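Local structure of endo-polygalacturonase (Pectobacterium carotovorum subsp. carotovorum, 1BHE) at residues I214-I228 with I242-G256. The protein hydrolyses the alpha-1,4-galacturonosyl links of polygalacturonic acid and takes part in the maceration and soft-rotting of plant tissue. Residues are numbered along the deposited sequence; the frame is centred on the assembly and turned at random.
Sequences IAYSNIATGDDNVAI and ILHNDFGTGHGMSIG
Residues 214-228 and 242-256 are corresponding parts of successive coils in a parallel beta-helix, the fold of family 28 glycosyl hydrolases, and their contact illustrates how such coils stack. Three short parallel ladders join them: Ile214-Ala215 on Ile242-Leu243, Asn218-Ile219 on Asp246-Phe247, and Val226-Ile228 on Met253-Ile255, the pairing shifting by one residue before the last. At the first corner the amide of Asn245 adds two side-chain bonds to the backbone ones. Its ND2 gives a nearly straight bond (178°) to Ile214 O, approaching above the carbonyl plane, while Asn245 OD1 takes Ser217 N at 2.9 Å. Outside this corner the rings of Tyr216 and His244 are stacked with a large offset and barely overlap, with His244 CB over the tyrosine face; His244 ND1 is hydrogen-bonded to Asp269.

Inside the coil Phe247 and Ile219 run alongside each other, and Ile219 CD1 lies 3.8 Å from Phe247 CE1. Asn225 runs antiparallel to the Phe247 side chain, its amide plane almost parallel to the ring (6°), with CB over the face. That amide is gripped at both ends: OD1 accepts Gly252 N in the carbonyl plane, and Asn225 ND2 donates to Ile219 O and Thr249 O, each 3.0 Å away, tying the core to the turn.

The stacked turns 221-225 and 249-252 bring together the predicted proton donor Asp223 and the inferred active-site residue His251. Asp223 O takes His251 N at 2.8 Å; Asp223 CA covers one face of the imidazole, and Asp223 OD1 comes within 3.2 Å of His251 CE1. Arg199 forms a salt bridge with the Asp223 carboxylate. Nearby, Asp224 has salt-bridge partners in Arg280 and Lys282. With CG beside its own backbone N (chi1 -79°), Asp224 presents OD1 to Ser254 OG, which donates from above the carboxylate plane at 2.8 Å.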
ATOM      1  N   ILE A 214      -1.667   9.518   5.126  1.00  5.73           N
ATOM      2  CA  ILE A 214      -0.855   9.429   3.904  1.00  6.39           C
ATOM      3  C   ILE A 214      -0.945  10.826   3.268  1.00  7.04           C
ATOM      4  O   ILE A 214      -2.045  11.231   2.886  1.00  7.26           O
ATOM      5  CB  ILE A 214      -1.291   8.329   2.941  1.00  6.75           C
ATOM      6  CG1 ILE A 214      -1.180   6.937   3.577  1.00  6.10           C
ATOM      7  CG2 ILE A 214      -0.444   8.395   1.668  1.00  7.20           C
ATOM      8  CD1 ILE A 214      -1.804   5.808   2.785  1.00  7.92           C
ATOM      9  N   ALA A 215       0.151  11.581   3.265  1.00  7.42           N
ATOM     10  CA  ALA A 215       0.099  12.954   2.766  1.00  7.76           C
ATOM     11  C   ALA A 215       1.306  13.379   1.953  1.00  7.79           C
ATOM     12  O   ALA A 215       2.420  12.874   2.093  1.00  7.34           O
ATOM     13  CB  ALA A 215      -0.045  13.912   3.955  1.00  7.69           C
ATOM     14  N   TYR A 216       1.074  14.299   1.010  1.00  8.37           N
ATOM     15  CA  TYR A 216       2.122  14.843   0.153  1.00  9.40           C
ATOM     16  C   TYR A 216       2.963  13.765  -0.510  1.00  8.61           C
ATOM     17  O   TYR A 216       4.183  13.896  -0.638  1.00  9.19           O
ATOM     18  CB  TYR A 216       2.997  15.798   0.981  1.00 11.23           C
ATOM     19  CG  TYR A 216       2.206  16.999   1.467  1.00 13.11           C
ATOM     20  CD1 TYR A 216       1.861  18.020   0.596  1.00 14.24           C
ATOM     21  CD2 TYR A 216       1.792  17.086   2.791  1.00 13.84           C
ATOM     22  CE1 TYR A 216       1.122  19.112   1.037  1.00 15.30           C
ATOM     23  CE2 TYR A 216       1.050  18.165   3.237  1.00 14.93           C
ATOM     24  CZ  TYR A 216       0.730  19.178   2.356  1.00 15.52           C
ATOM     25  OH  TYR A 216      -0.007  20.253   2.801  1.00 16.96           O
ATOM     26  N   SER A 217       2.318  12.695  -0.948  1.00  8.13           N
ATOM     27  CA  SER A 217       2.993  11.559  -1.551  1.00  8.33           C
ATOM     28  C   SER A 217       2.584  11.370  -3.003  1.00  8.79           C
ATOM     29  O   SER A 217       1.624  11.961  -3.492  1.00  8.51           O
ATOM     30  CB  SER A 217       2.720  10.308  -0.702  1.00  8.54           C
ATOM     31  OG  SER A 217       3.295  10.460   0.589  1.00  8.37           O
ATOM     32  N   ASN A 218       3.361  10.561  -3.704  1.00  8.88           N
ATOM     33  CA  ASN A 218       3.170  10.316  -5.135  1.00  8.86           C
ATOM     34  C   ASN A 218       3.211   8.817  -5.385  1.00  8.43           C
ATOM     35  O   ASN A 218       4.258   8.197  -5.178  1.00  7.71           O
ATOM     36  CB  ASN A 218       4.301  11.036  -5.880  1.00 10.45           C
ATOM     37  CG  ASN A 218       3.982  11.131  -7.361  1.00 12.39           C
ATOM     38  OD1 ASN A 218       3.718  10.095  -7.968  1.00 12.98           O
ATOM     39  ND2 ASN A 218       3.979  12.348  -7.893  1.00 12.63           N
ATOM     40  N   ILE A 219       2.072   8.227  -5.737  1.00  7.40           N
ATOM     41  CA  ILE A 219       2.013   6.773  -5.900  1.00  7.44           C
ATOM     42  C   ILE A 219       1.603   6.334  -7.295  1.00  7.26           C
ATOM     43  O   ILE A 219       0.497   6.605  -7.754  1.00  8.03           O
ATOM     44  CB  ILE A 219       1.058   6.149  -4.860  1.00  7.70           C
ATOM     45  CG1 ILE A 219       1.501   6.479  -3.427  1.00  8.06           C
ATOM     46  CG2 ILE A 219       0.977   4.636  -5.026  1.00  7.67           C
ATOM     47  CD1 ILE A 219       0.504   6.081  -2.358  1.00  7.37           C
ATOM     48  N   ALA A 220       2.502   5.624  -7.969  1.00  6.91           N
ATOM     49  CA  ALA A 220       2.239   5.083  -9.306  1.00  6.93           C
ATOM     50  C   ALA A 220       2.719   3.632  -9.294  1.00  7.29           C
ATOM     51  O   ALA A 220       3.899   3.377  -9.043  1.00  7.26           O
ATOM     52  CB  ALA A 220       2.936   5.882 -10.384  1.00  6.68           C
ATOM     53  N   THR A 221       1.803   2.702  -9.535  1.00  7.13           N
ATOM     54  CA  THR A 221       2.176   1.285  -9.466  1.00  7.96           C
ATOM     55  C   THR A 221       1.256   0.453 -10.340  1.00  8.57           C
ATOM     56  O   THR A 221       0.606   1.007 -11.233  1.00  9.67           O
ATOM     57  CB  THR A 221       2.129   0.824  -7.994  1.00  7.38           C
ATOM     58  OG1 THR A 221       2.609  -0.517  -7.866  1.00  6.82           O
ATOM     59  CG2 THR A 221       0.709   0.910  -7.437  1.00  6.80           C
ATOM     60  N   GLY A 222       1.230  -0.852 -10.129  1.00  8.49           N
ATOM     61  CA  GLY A 222       0.415  -1.744 -10.933  1.00  9.78           C
ATOM     62  C   GLY A 222      -0.970  -1.936 -10.333  1.00  9.93           C
ATOM     63  O   GLY A 222      -1.964  -1.719 -11.027  1.00 10.84           O
ATOM     64  N   ASP A 223      -1.036  -2.360  -9.075  1.00  9.86           N
ATOM     65  CA  ASP A 223      -2.340  -2.617  -8.451  1.00  9.21           C
ATOM     66  C   ASP A 223      -2.762  -1.446  -7.578  1.00  8.64           C
ATOM     67  O   ASP A 223      -2.491  -0.305  -7.962  1.00  8.05           O
ATOM     68  CB  ASP A 223      -2.329  -3.962  -7.728  1.00  9.87           C
ATOM     69  CG  ASP A 223      -2.389  -5.143  -8.684  1.00 10.66           C
ATOM     70  OD1 ASP A 223      -2.368  -4.954  -9.924  1.00 11.25           O
ATOM     71  OD2 ASP A 223      -2.456  -6.297  -8.213  1.00 10.68           O
ATOM     72  N   ASP A 224      -3.539  -1.666  -6.522  1.00  8.03           N
ATOM     73  CA  ASP A 224      -4.091  -0.549  -5.759  1.00  8.66           C
ATOM     74  C   ASP A 224      -3.044   0.444  -5.287  1.00  8.02           C
ATOM     75  O   ASP A 224      -2.045   0.054  -4.696  1.00  8.04           O
ATOM     76  CB  ASP A 224      -4.873  -1.064  -4.544  1.00  8.44           C
ATOM     77  CG  ASP A 224      -6.251  -1.559  -4.949  1.00  9.67           C
ATOM     78  OD1 ASP A 224      -6.910  -0.880  -5.768  1.00 10.61           O
ATOM     79  OD2 ASP A 224      -6.664  -2.619  -4.439  1.00 10.44           O
ATOM     80  N   ASN A 225      -3.306   1.732  -5.505  1.00  8.23           N
ATOM     81  CA  ASN A 225      -2.380   2.770  -5.046  1.00  7.80           C
ATOM     82  C   ASN A 225      -2.378   2.743  -3.519  1.00  7.90           C
ATOM     83  O   ASN A 225      -1.337   2.764  -2.861  1.00  7.33           O
ATOM     84  CB  ASN A 225      -2.765   4.127  -5.625  1.00  8.47           C
ATOM     85  CG  ASN A 225      -2.804   4.127  -7.142  1.00  8.73           C
ATOM     86  OD1 ASN A 225      -3.685   3.509  -7.749  1.00  9.28           O
ATOM     87  ND2 ASN A 225      -1.855   4.809  -7.770  1.00  8.85           N
ATOM     88  N   VAL A 226      -3.569   2.675  -2.945  1.00  7.22           N
ATOM     89  CA  VAL A 226      -3.824   2.529  -1.525  1.00  6.85           C
ATOM     90  C   VAL A 226      -5.003   1.554  -1.400  1.00  7.00           C
ATOM     91  O   VAL A 226      -5.992   1.686  -2.129  1.00  7.51           O
ATOM     92  CB  VAL A 226      -4.182   3.828  -0.787  1.00  6.66           C
ATOM     93  CG1 VAL A 226      -4.749   3.560   0.614  1.00  6.19           C
ATOM     94  CG2 VAL A 226      -2.998   4.770  -0.630  1.00  6.33           C
ATOM     95  N   ALA A 227      -4.903   0.568  -0.522  1.00  7.23           N
ATOM     96  CA  ALA A 227      -6.011  -0.363  -0.308  1.00  7.31           C
ATOM     97  C   ALA A 227      -6.214  -0.501   1.201  1.00  8.16           C
ATOM     98  O   ALA A 227      -5.368  -1.079   1.887  1.00  8.01           O
ATOM     99  CB  ALA A 227      -5.792  -1.710  -0.962  1.00  7.58           C
ATOM    100  N   ILE A 228      -7.285   0.101   1.687  1.00  7.77           N
ATOM    101  CA  ILE A 228      -7.646   0.071   3.106  1.00  8.00           C
ATOM    102  C   ILE A 228      -8.448  -1.195   3.393  1.00  8.42           C
ATOM    103  O   ILE A 228      -9.475  -1.432   2.744  1.00  8.43           O
ATOM    104  CB  ILE A 228      -8.449   1.334   3.459  1.00  7.97           C
ATOM    105  CG1 ILE A 228      -7.600   2.590   3.235  1.00  7.93           C
ATOM    106  CG2 ILE A 228      -8.952   1.310   4.896  1.00  7.87           C
ATOM    107  CD1 ILE A 228      -8.391   3.884   3.191  1.00  7.96           C
ATOM    108  N   ILE A 242      -6.119  10.787   4.029  1.00  8.46           N
ATOM    109  CA  ILE A 242      -5.407  10.698   2.758  1.00  8.86           C
ATOM    110  C   ILE A 242      -5.448  12.108   2.155  1.00  9.16           C
ATOM    111  O   ILE A 242      -6.443  12.506   1.556  1.00  9.02           O
ATOM    112  CB  ILE A 242      -6.061   9.705   1.790  1.00  9.21           C
ATOM    113  CG1 ILE A 242      -6.262   8.326   2.419  1.00  9.10           C
ATOM    114  CG2 ILE A 242      -5.264   9.584   0.491  1.00  8.96           C
ATOM    115  CD1 ILE A 242      -5.006   7.621   2.876  1.00  9.30           C
ATOM    116  N   LEU A 243      -4.414  12.903   2.410  1.00  9.91           N
ATOM    117  CA  LEU A 243      -4.388  14.301   2.031  1.00 10.13           C
ATOM    118  C   LEU A 243      -3.247  14.771   1.147  1.00 10.23           C
ATOM    119  O   LEU A 243      -2.068  14.583   1.441  1.00  8.17           O
ATOM    120  CB  LEU A 243      -4.306  15.131   3.337  1.00 10.70           C
ATOM    121  CG  LEU A 243      -5.267  14.777   4.473  1.00 11.11           C
ATOM    122  CD1 LEU A 243      -4.823  15.385   5.797  1.00 11.42           C
ATOM    123  CD2 LEU A 243      -6.689  15.214   4.139  1.00 11.27           C
ATOM    124  N   HIS A 244      -3.581  15.626   0.168  1.00  9.97           N
ATOM    125  CA  HIS A 244      -2.610  16.296  -0.686  1.00 10.47           C
ATOM    126  C   HIS A 244      -1.695  15.313  -1.409  1.00 10.35           C
ATOM    127  O   HIS A 244      -0.471  15.338  -1.264  1.00 10.33           O
ATOM    128  CB  HIS A 244      -1.772  17.302   0.119  1.00 11.30           C
ATOM    129  CG  HIS A 244      -2.588  18.163   1.041  1.00 12.69           C
ATOM    130  ND1 HIS A 244      -3.586  18.998   0.580  1.00 12.68           N
ATOM    131  CD2 HIS A 244      -2.594  18.256   2.392  1.00 12.71           C
ATOM    132  CE1 HIS A 244      -4.146  19.601   1.619  1.00 13.23           C
ATOM    133  NE2 HIS A 244      -3.569  19.168   2.728  1.00 13.02           N
ATOM    134  N   ASN A 245      -2.294  14.414  -2.186  1.00 10.22           N
ATOM    135  CA  ASN A 245      -1.536  13.397  -2.899  1.00 10.40           C
ATOM    136  C   ASN A 245      -1.747  13.413  -4.409  1.00 10.89           C
ATOM    137  O   ASN A 245      -2.711  13.969  -4.932  1.00  9.93           O
ATOM    138  CB  ASN A 245      -1.932  12.005  -2.375  1.00  9.91           C
ATOM    139  CG  ASN A 245      -1.563  11.803  -0.915  1.00  9.85           C
ATOM    140  OD1 ASN A 245      -0.387  11.764  -0.561  1.00  8.97           O
ATOM    141  ND2 ASN A 245      -2.595  11.680  -0.087  1.00  9.80           N
ATOM    142  N   ASP A 246      -0.838  12.734  -5.098  1.00 11.04           N
ATOM    143  CA  ASP A 246      -0.877  12.568  -6.542  1.00 12.65           C
ATOM    144  C   ASP A 246      -0.773  11.079  -6.879  1.00 11.91           C
ATOM    145  O   ASP A 246       0.208  10.446  -6.467  1.00 11.67           O
ATOM    146  CB  ASP A 246       0.286  13.279  -7.235  1.00 14.42           C
ATOM    147  CG  ASP A 246       0.148  14.787  -7.254  1.00 16.74           C
ATOM    148  OD1 ASP A 246      -0.580  15.307  -8.126  1.00 18.35           O
ATOM    149  OD2 ASP A 246       0.761  15.456  -6.396  1.00 17.88           O
ATOM    150  N   PHE A 247      -1.766  10.516  -7.544  1.00 11.18           N
ATOM    151  CA  PHE A 247      -1.715   9.098  -7.902  1.00 11.07           C
ATOM    152  C   PHE A 247      -1.620   8.958  -9.428  1.00 11.43           C
ATOM    153  O   PHE A 247      -2.290   9.664 -10.189  1.00 10.84           O
ATOM    154  CB  PHE A 247      -2.896   8.313  -7.373  1.00 11.12           C
ATOM    155  CG  PHE A 247      -3.037   8.052  -5.907  1.00 11.36           C
ATOM    156  CD1 PHE A 247      -2.133   8.500  -4.964  1.00 11.87           C
ATOM    157  CD2 PHE A 247      -4.124   7.314  -5.453  1.00 11.82           C
ATOM    158  CE1 PHE A 247      -2.287   8.255  -3.618  1.00 11.99           C
ATOM    159  CE2 PHE A 247      -4.296   7.047  -4.107  1.00 12.22           C
ATOM    160  CZ  PHE A 247      -3.379   7.520  -3.190  1.00 12.00           C
ATOM    161  N   GLY A 248      -0.722   8.081  -9.859  1.00 11.05           N
ATOM    162  CA  GLY A 248      -0.520   7.798 -11.274  1.00 10.80           C
ATOM    163  C   GLY A 248      -1.195   6.483 -11.647  1.00 10.69           C
ATOM    164  O   GLY A 248      -2.321   6.202 -11.227  1.00 10.92           O
ATOM    165  N   THR A 249      -0.510   5.650 -12.431  1.00 10.71           N
ATOM    166  CA  THR A 249      -1.083   4.363 -12.806  1.00 10.00           C
ATOM    167  C   THR A 249      -1.416   3.564 -11.546  1.00 10.26           C
ATOM    168  O   THR A 249      -0.859   3.803 -10.470  1.00 10.08           O
ATOM    169  CB  THR A 249      -0.168   3.510 -13.696  1.00 10.89           C
ATOM    170  OG1 THR A 249       1.035   3.217 -12.974  1.00  9.90           O
ATOM    171  CG2 THR A 249       0.166   4.230 -14.991  1.00 10.63           C
ATOM    172  N   GLY A 250      -2.281   2.572 -11.710  1.00  9.54           N
ATOM    173  CA  GLY A 250      -2.652   1.719 -10.587  1.00 10.45           C
ATOM    174  C   GLY A 250      -4.133   1.381 -10.610  1.00 10.87           C
ATOM    175  O   GLY A 250      -4.832   1.703 -11.575  1.00 10.86           O
ATOM    176  N   HIS A 251      -4.602   0.723  -9.549  1.00 10.39           N
ATOM    177  CA  HIS A 251      -5.999   0.308  -9.504  1.00 10.57           C
ATOM    178  C   HIS A 251      -6.856   1.200  -8.619  1.00 10.31           C
ATOM    179  O   HIS A 251      -8.042   0.901  -8.464  1.00 10.36           O
ATOM    180  CB  HIS A 251      -6.117  -1.172  -9.140  1.00 10.90           C
ATOM    181  CG  HIS A 251      -5.674  -2.111 -10.229  1.00 11.50           C
ATOM    182  ND1 HIS A 251      -5.659  -3.477 -10.049  1.00 12.38           N
ATOM    183  CD2 HIS A 251      -5.246  -1.910 -11.489  1.00 11.36           C
ATOM    184  CE1 HIS A 251      -5.225  -4.073 -11.147  1.00 12.51           C
ATOM    185  NE2 HIS A 251      -4.970  -3.136 -12.041  1.00 12.49           N
ATOM    186  N   GLY A 252      -6.311   2.295  -8.085  1.00  9.72           N
ATOM    187  CA  GLY A 252      -7.117   3.222  -7.331  1.00  9.75           C
ATOM    188  C   GLY A 252      -6.857   3.507  -5.874  1.00 10.12           C
ATOM    189  O   GLY A 252      -6.008   2.941  -5.192  1.00  9.01           O
ATOM    190  N   MET A 253      -7.619   4.486  -5.392  1.00  9.67           N
ATOM    191  CA  MET A 253      -7.712   4.868  -3.986  1.00  9.98           C
ATOM    192  C   MET A 253      -8.843   3.992  -3.450  1.00  9.80           C
ATOM    193  O   MET A 253     -10.022   4.349  -3.533  1.00 10.59           O
ATOM    194  CB  MET A 253      -8.006   6.355  -3.845  1.00 10.03           C
ATOM    195  CG  MET A 253      -8.401   6.831  -2.455  1.00 10.49           C
ATOM    196  SD  MET A 253      -7.136   6.472  -1.211  1.00 10.16           S
ATOM    197  CE  MET A 253      -7.976   5.246  -0.216  1.00  9.93           C
ATOM    198  N   SER A 254      -8.497   2.764  -3.058  1.00  9.54           N
ATOM    199  CA  SER A 254      -9.472   1.761  -2.705  1.00  9.19           C
ATOM    200  C   SER A 254      -9.639   1.369  -1.247  1.00  9.25           C
ATOM    201  O   SER A 254      -8.779   1.503  -0.387  1.00  9.58           O
ATOM    202  CB  SER A 254      -9.139   0.461  -3.483  1.00  9.36           C
ATOM    203  OG  SER A 254      -9.030   0.712  -4.874  1.00 10.25           O
ATOM    204  N   ILE A 255     -10.821   0.815  -0.983  1.00  8.53           N
ATOM    205  CA  ILE A 255     -11.223   0.222   0.283  1.00  8.50           C
ATOM    206  C   ILE A 255     -11.699  -1.196  -0.060  1.00  9.64           C
ATOM    207  O   ILE A 255     -12.560  -1.319  -0.938  1.00 10.41           O
ATOM    208  CB  ILE A 255     -12.319   0.986   1.021  1.00  8.44           C
ATOM    209  CG1 ILE A 255     -11.799   2.325   1.571  1.00  8.31           C
ATOM    210  CG2 ILE A 255     -12.920   0.177   2.165  1.00  7.95           C
ATOM    211  CD1 ILE A 255     -12.908   3.270   2.005  1.00  8.54           C
ATOM    212  N   GLY A 256     -11.135  -2.223   0.560  1.00  9.79           N
ATOM    213  CA  GLY A 256     -11.538  -3.599   0.259  1.00 11.15           C
ATOM    214  C   GLY A 256     -10.380  -4.350  -0.396  1.00 11.73           C
ATOM    215  O   GLY A 256      -9.289  -3.800  -0.518  1.00 11.56           O
TER
HETATM  216  O   HOH W   1       2.050  14.744  -3.974  1.00 23.08           O